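Local coordinates for DNA mismatch repair protein MutS (Thermus aquaticus, PDB 1FW6), which recognises mismatched DNA and uses a weak ATPase activity in the repair of those mismatches, at residues 277-282 and 527-532; 281-286 and 331-336. All blocks are in the same frame, centred on the assembly; numbering follows the deposited sequence.

How the contacts relate
Going from the N terminus, the chain leaves helix 272-276, runs through 277-281 and turns into helix 282-293, and both contacts start from this one stretch. Contact 2 closes the shorter loop: 44 mostly helical residues later, the start of helix 332-340 meets the start of helix 282-293. Contact 1 closes a far longer one, 244 residues that include the first, and brings helix 514-540 against the turn. T281 and A282 belong to both, and the centres lie about 11 Å apart. R285 NE of contact 2 also reaches back 3.0 Å to D277 OD2 of contact 1 in a salt bridge. Together they tie helices 332-340 and 514-540 to the bend and to the start of helix 282-293.

Contact 1: residues 277-282 and 527-532; sequences DETRTA and LDVYAA
The N-cap of helix 282-293 and the loop before it are held on helix 514-540 by the carboxylate of D528, which meets R280 and T281. D528 CG stands anti to its own backbone N (chi1 -171°), which sends the carboxylate out of the helix and into the bend of the loop. D528 OD1 takes R280 N on its syn lone pair, 2.8 Å away and nearly straight at 174°. D528 OD2 takes two donors, T281 N at 2.8 Å and T281 OG1 at 2.6 Å, both coming from the same face, well out of the carboxylate plane. T281 is the N-cap residue: its OG1 hands a hydrogen to D528 and accepts one from G284 N, so this buried acid is second shell to the cap, and the nearby helix start would probably favour its charged form. With an alanine here, R280 N and the T281 amide and hydroxyl would probably lose their shared acceptor, and T281 OG1 would keep only its bond from G284 N to fix its rotation. Both segments belong to MutS domain III, about 29 Å (nearest atom) from the bound DNA. Beside the acid, A532 CB packs on the backbone of E278 and T279, 3.5 Å from T279 N. An Asx turn shapes the loop upstream, T279 N donating to D277 OD1 at 3.0 Å, while E278 turns its carboxylate to R539.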
# COMPACT_ATOMS: atom_id res chain seq x y z
N ASP C 277 8.66 -7.32 -23.01
CA ASP C 277 9.15 -5.98 -23.26
C ASP C 277 10.56 -5.64 -22.83
O ASP C 277 10.89 -5.62 -21.64
CB ASP C 277 8.19 -4.95 -22.65
CG ASP C 277 8.68 -3.53 -22.85
OD1 ASP C 277 9.05 -3.19 -23.99
OD2 ASP C 277 8.67 -2.76 -21.86
N GLU C 278 11.39 -5.36 -23.83
CA GLU C 278 12.76 -4.98 -23.60
C GLU C 278 13.02 -3.70 -24.37
O GLU C 278 14.16 -3.32 -24.60
CB GLU C 278 13.71 -6.07 -24.06
CG GLU C 278 13.36 -7.40 -23.47
CD GLU C 278 14.54 -8.30 -23.30
OE1 GLU C 278 15.25 -8.56 -24.30
OE2 GLU C 278 14.76 -8.76 -22.16
N THR C 279 11.94 -3.04 -24.78
CA THR C 279 12.05 -1.78 -25.50
C THR C 279 12.94 -0.85 -24.68
O THR C 279 13.01 -0.97 -23.45
CB THR C 279 10.68 -1.09 -25.68
OG1 THR C 279 10.01 -1.07 -24.42
CG2 THR C 279 9.84 -1.80 -26.71
N ARG C 280 13.59 0.08 -25.36
CA ARG C 280 14.47 1.03 -24.70
C ARG C 280 13.85 2.41 -24.52
O ARG C 280 14.15 3.11 -23.58
CB ARG C 280 15.78 1.15 -25.49
CG ARG C 280 16.76 0.01 -25.21
CD ARG C 280 17.19 0.04 -23.74
NE ARG C 280 17.96 -1.13 -23.33
CZ ARG C 280 19.15 -1.47 -23.81
NH1 ARG C 280 19.74 -0.74 -24.75
NH2 ARG C 280 19.76 -2.55 -23.34
N THR C 281 12.96 2.77 -25.44
CA THR C 281 12.28 4.06 -25.41
C THR C 281 10.88 3.91 -24.84
O THR C 281 10.36 2.82 -24.78
CB THR C 281 12.15 4.61 -26.82
OG1 THR C 281 11.10 3.92 -27.50
CG2 THR C 281 13.45 4.39 -27.59
N ALA C 282 10.26 5.01 -24.43
CA ALA C 282 8.90 4.96 -23.88
C ALA C 282 7.85 4.79 -25.00
O ALA C 282 6.91 4.00 -24.87
CB ALA C 282 8.60 6.22 -23.04
N LEU C 527 11.17 0.94 -34.55
CA LEU C 527 12.55 0.52 -34.55
C LEU C 527 12.85 -0.12 -33.20
O LEU C 527 13.45 -1.19 -33.10
CB LEU C 527 13.44 1.74 -34.74
CG LEU C 527 14.53 1.64 -35.79
CD1 LEU C 527 15.35 2.93 -35.77
CD2 LEU C 527 15.41 0.44 -35.53
N ASP C 528 12.40 0.56 -32.15
CA ASP C 528 12.61 0.10 -30.80
C ASP C 528 11.95 -1.26 -30.58
O ASP C 528 12.60 -2.19 -30.12
CB ASP C 528 12.07 1.14 -29.84
CG ASP C 528 12.44 0.86 -28.41
OD1 ASP C 528 13.43 0.13 -28.20
OD2 ASP C 528 11.75 1.36 -27.51
N VAL C 529 10.68 -1.38 -30.92
CA VAL C 529 9.99 -2.65 -30.73
C VAL C 529 10.60 -3.81 -31.54
O VAL C 529 10.80 -4.91 -31.01
CB VAL C 529 8.50 -2.55 -31.10
CG1 VAL C 529 7.77 -3.82 -30.66
CG2 VAL C 529 7.90 -1.30 -30.49
N TYR C 530 10.87 -3.56 -32.82
CA TYR C 530 11.44 -4.58 -33.69
C TYR C 530 12.74 -5.14 -33.15
O TYR C 530 12.95 -6.35 -33.17
CB TYR C 530 11.66 -4.00 -35.09
CG TYR C 530 10.36 -3.82 -35.86
CD1 TYR C 530 10.16 -2.71 -36.69
CD2 TYR C 530 9.33 -4.75 -35.75
CE1 TYR C 530 8.95 -2.54 -37.38
CE2 TYR C 530 8.13 -4.59 -36.44
CZ TYR C 530 7.95 -3.48 -37.25
OH TYR C 530 6.76 -3.31 -37.90
N ALA C 531 13.62 -4.27 -32.67
CA ALA C 531 14.88 -4.70 -32.10
C ALA C 531 14.65 -5.39 -30.76
O ALA C 531 15.29 -6.39 -30.44
CB ALA C 531 15.79 -3.50 -31.93
N ALA C 532 13.73 -4.86 -29.96
CA ALA C 532 13.43 -5.45 -28.65
C ALA C 532 12.92 -6.87 -28.84
O ALA C 532 13.43 -7.79 -28.22
CB ALA C 532 12.39 -4.62 -27.91

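Contact 2: residues 281-286 and 331-336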
# COMPACT_ATOMS: atom_id res chain seq x y z
N THR C 281 12.96 2.77 -25.44
CA THR C 281 12.28 4.06 -25.41
C THR C 281 10.88 3.91 -24.84
O THR C 281 10.36 2.82 -24.78
CB THR C 281 12.15 4.61 -26.82
OG1 THR C 281 11.10 3.92 -27.50
CG2 THR C 281 13.45 4.39 -27.59
N ALA C 282 10.26 5.01 -24.43
CA ALA C 282 8.90 4.96 -23.88
C ALA C 282 7.85 4.79 -25.00
O ALA C 282 6.91 4.00 -24.87
CB ALA C 282 8.60 6.22 -23.04
N PRO C 283 7.98 5.55 -26.11
CA PRO C 283 7.00 5.39 -27.19
C PRO C 283 7.05 3.93 -27.66
O PRO C 283 6.05 3.35 -28.08
CB PRO C 283 7.50 6.36 -28.25
CG PRO C 283 8.06 7.47 -27.44
CD PRO C 283 8.83 6.74 -26.35
N GLY C 284 8.24 3.34 -27.58
CA GLY C 284 8.41 1.96 -27.99
C GLY C 284 7.54 1.10 -27.10
O GLY C 284 6.68 0.38 -27.59
N ARG C 285 7.76 1.18 -25.79
CA ARG C 285 6.97 0.41 -24.86
C ARG C 285 5.49 0.62 -25.15
O ARG C 285 4.71 -0.33 -25.18
CB ARG C 285 7.27 0.82 -23.42
CG ARG C 285 6.43 0.08 -22.36
CD ARG C 285 6.83 0.47 -20.95
NE ARG C 285 8.16 -0.04 -20.62
CZ ARG C 285 8.81 0.23 -19.49
NH1 ARG C 285 8.28 1.00 -18.56
NH2 ARG C 285 10.02 -0.28 -19.30
N ARG C 286 5.09 1.86 -25.39
CA ARG C 286 3.68 2.10 -25.67
C ARG C 286 3.22 1.35 -26.91
O ARG C 286 2.18 0.69 -26.89
CB ARG C 286 3.40 3.60 -25.79
CG ARG C 286 3.41 4.28 -24.44
CD ARG C 286 2.76 5.66 -24.50
NE ARG C 286 3.48 6.56 -25.39
CZ ARG C 286 4.51 7.33 -25.04
NH1 ARG C 286 4.97 7.32 -23.79
NH2 ARG C 286 5.08 8.11 -25.95
N ASP C 331 11.46 10.82 -24.96
CA ASP C 331 10.08 10.71 -25.41
C ASP C 331 9.76 11.86 -26.38
O ASP C 331 9.11 12.83 -26.00
CB ASP C 331 9.15 10.78 -24.19
CG ASP C 331 7.82 10.13 -24.43
OD1 ASP C 331 7.31 10.25 -25.57
OD2 ASP C 331 7.27 9.52 -23.48
N LEU C 332 10.21 11.77 -27.63
CA LEU C 332 9.93 12.85 -28.58
C LEU C 332 8.44 13.13 -28.75
O LEU C 332 8.01 14.27 -28.83
CB LEU C 332 10.57 12.53 -29.94
CG LEU C 332 12.05 12.92 -30.09
CD1 LEU C 332 12.86 12.25 -29.01
CD2 LEU C 332 12.56 12.52 -31.46
N GLU C 333 7.66 12.05 -28.80
CA GLU C 333 6.22 12.13 -28.96
C GLU C 333 5.60 12.98 -27.88
O GLU C 333 4.70 13.77 -28.15
CB GLU C 333 5.63 10.72 -28.93
CG GLU C 333 4.11 10.67 -28.87
CD GLU C 333 3.59 9.26 -29.06
OE1 GLU C 333 4.01 8.35 -28.32
OE2 GLU C 333 2.75 9.07 -29.95
N ARG C 334 6.05 12.81 -26.64
CA ARG C 334 5.50 13.63 -25.57
C ARG C 334 6.10 15.03 -25.58
O ARG C 334 5.41 16.02 -25.32
CB ARG C 334 5.75 12.95 -24.23
CG ARG C 334 4.66 11.97 -23.88
CD ARG C 334 4.96 11.14 -22.66
NE ARG C 334 3.74 10.44 -22.30
CZ ARG C 334 3.68 9.40 -21.48
NH1 ARG C 334 4.78 8.92 -20.93
NH2 ARG C 334 2.51 8.86 -21.22
N LEU C 335 7.38 15.11 -25.89
CA LEU C 335 8.08 16.37 -25.94
C LEU C 335 7.42 17.23 -27.01
O LEU C 335 7.20 18.43 -26.80
CB LEU C 335 9.55 16.12 -26.27
CG LEU C 335 10.61 17.05 -25.66
CD1 LEU C 335 10.69 18.35 -26.43
CD2 LEU C 335 10.26 17.29 -24.20
N ALA C 336 7.09 16.63 -28.14
CA ALA C 336 6.46 17.36 -29.24
C ALA C 336 5.11 17.92 -28.82
O ALA C 336 4.68 18.97 -29.28
CB ALA C 336 6.29 16.45 -30.47
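R286 lays its guanidinium end-on against the carboxylate of D331, and this pair is the tight part of the contact. R286 NH2 gives to D331 OD1 at 3.1 Å and R286 NH1 to D331 OD2 at 3.2 Å, each on the syn side, with the two flat groups only 12° apart. The R286 chain bends at chi3, which turns the group back over its own helix, where P283 CA and A282 O lie over one face. R286 NH2 also reaches E333 OE1 at 2.6 Å, in the guanidinium plane but on the anti side of that carboxylate, whose plane is turned by 41°. One nitrogen thus grips two acids. R286 NH1 approaches one face of the R334 guanidinium, 3.3 Å from R334 NH1; R286 is bonded to D331, whereas R334 NH1 is only a long ion pair from D331 OD2, and backbone carbonyls share the two arginines, R129 O taking R286 NH1 and P128 O taking R334 NH1. Against this buried guanidinium between its acids, the touches of A282 and P283 on the D331 carboxylate are thinner: P283 CG lies 3.4 Å from D331 OD1, A282 CB 3.6 Å from D331 OD2. A282, D331 and E333 are only partly buried. The axes of 282-286 and 332-336 come no closer than 10.4 Å, with their N-to-C directions 107° apart, so the side chains, not the backbones, bridge the gap. D331 OD1 also accepts from R334 N at 3.0 Å, from above the carboxylate plane. The whole is a salt-bridge network built on an N-cap aspartate, joining the starts of two helices of MutS domain III.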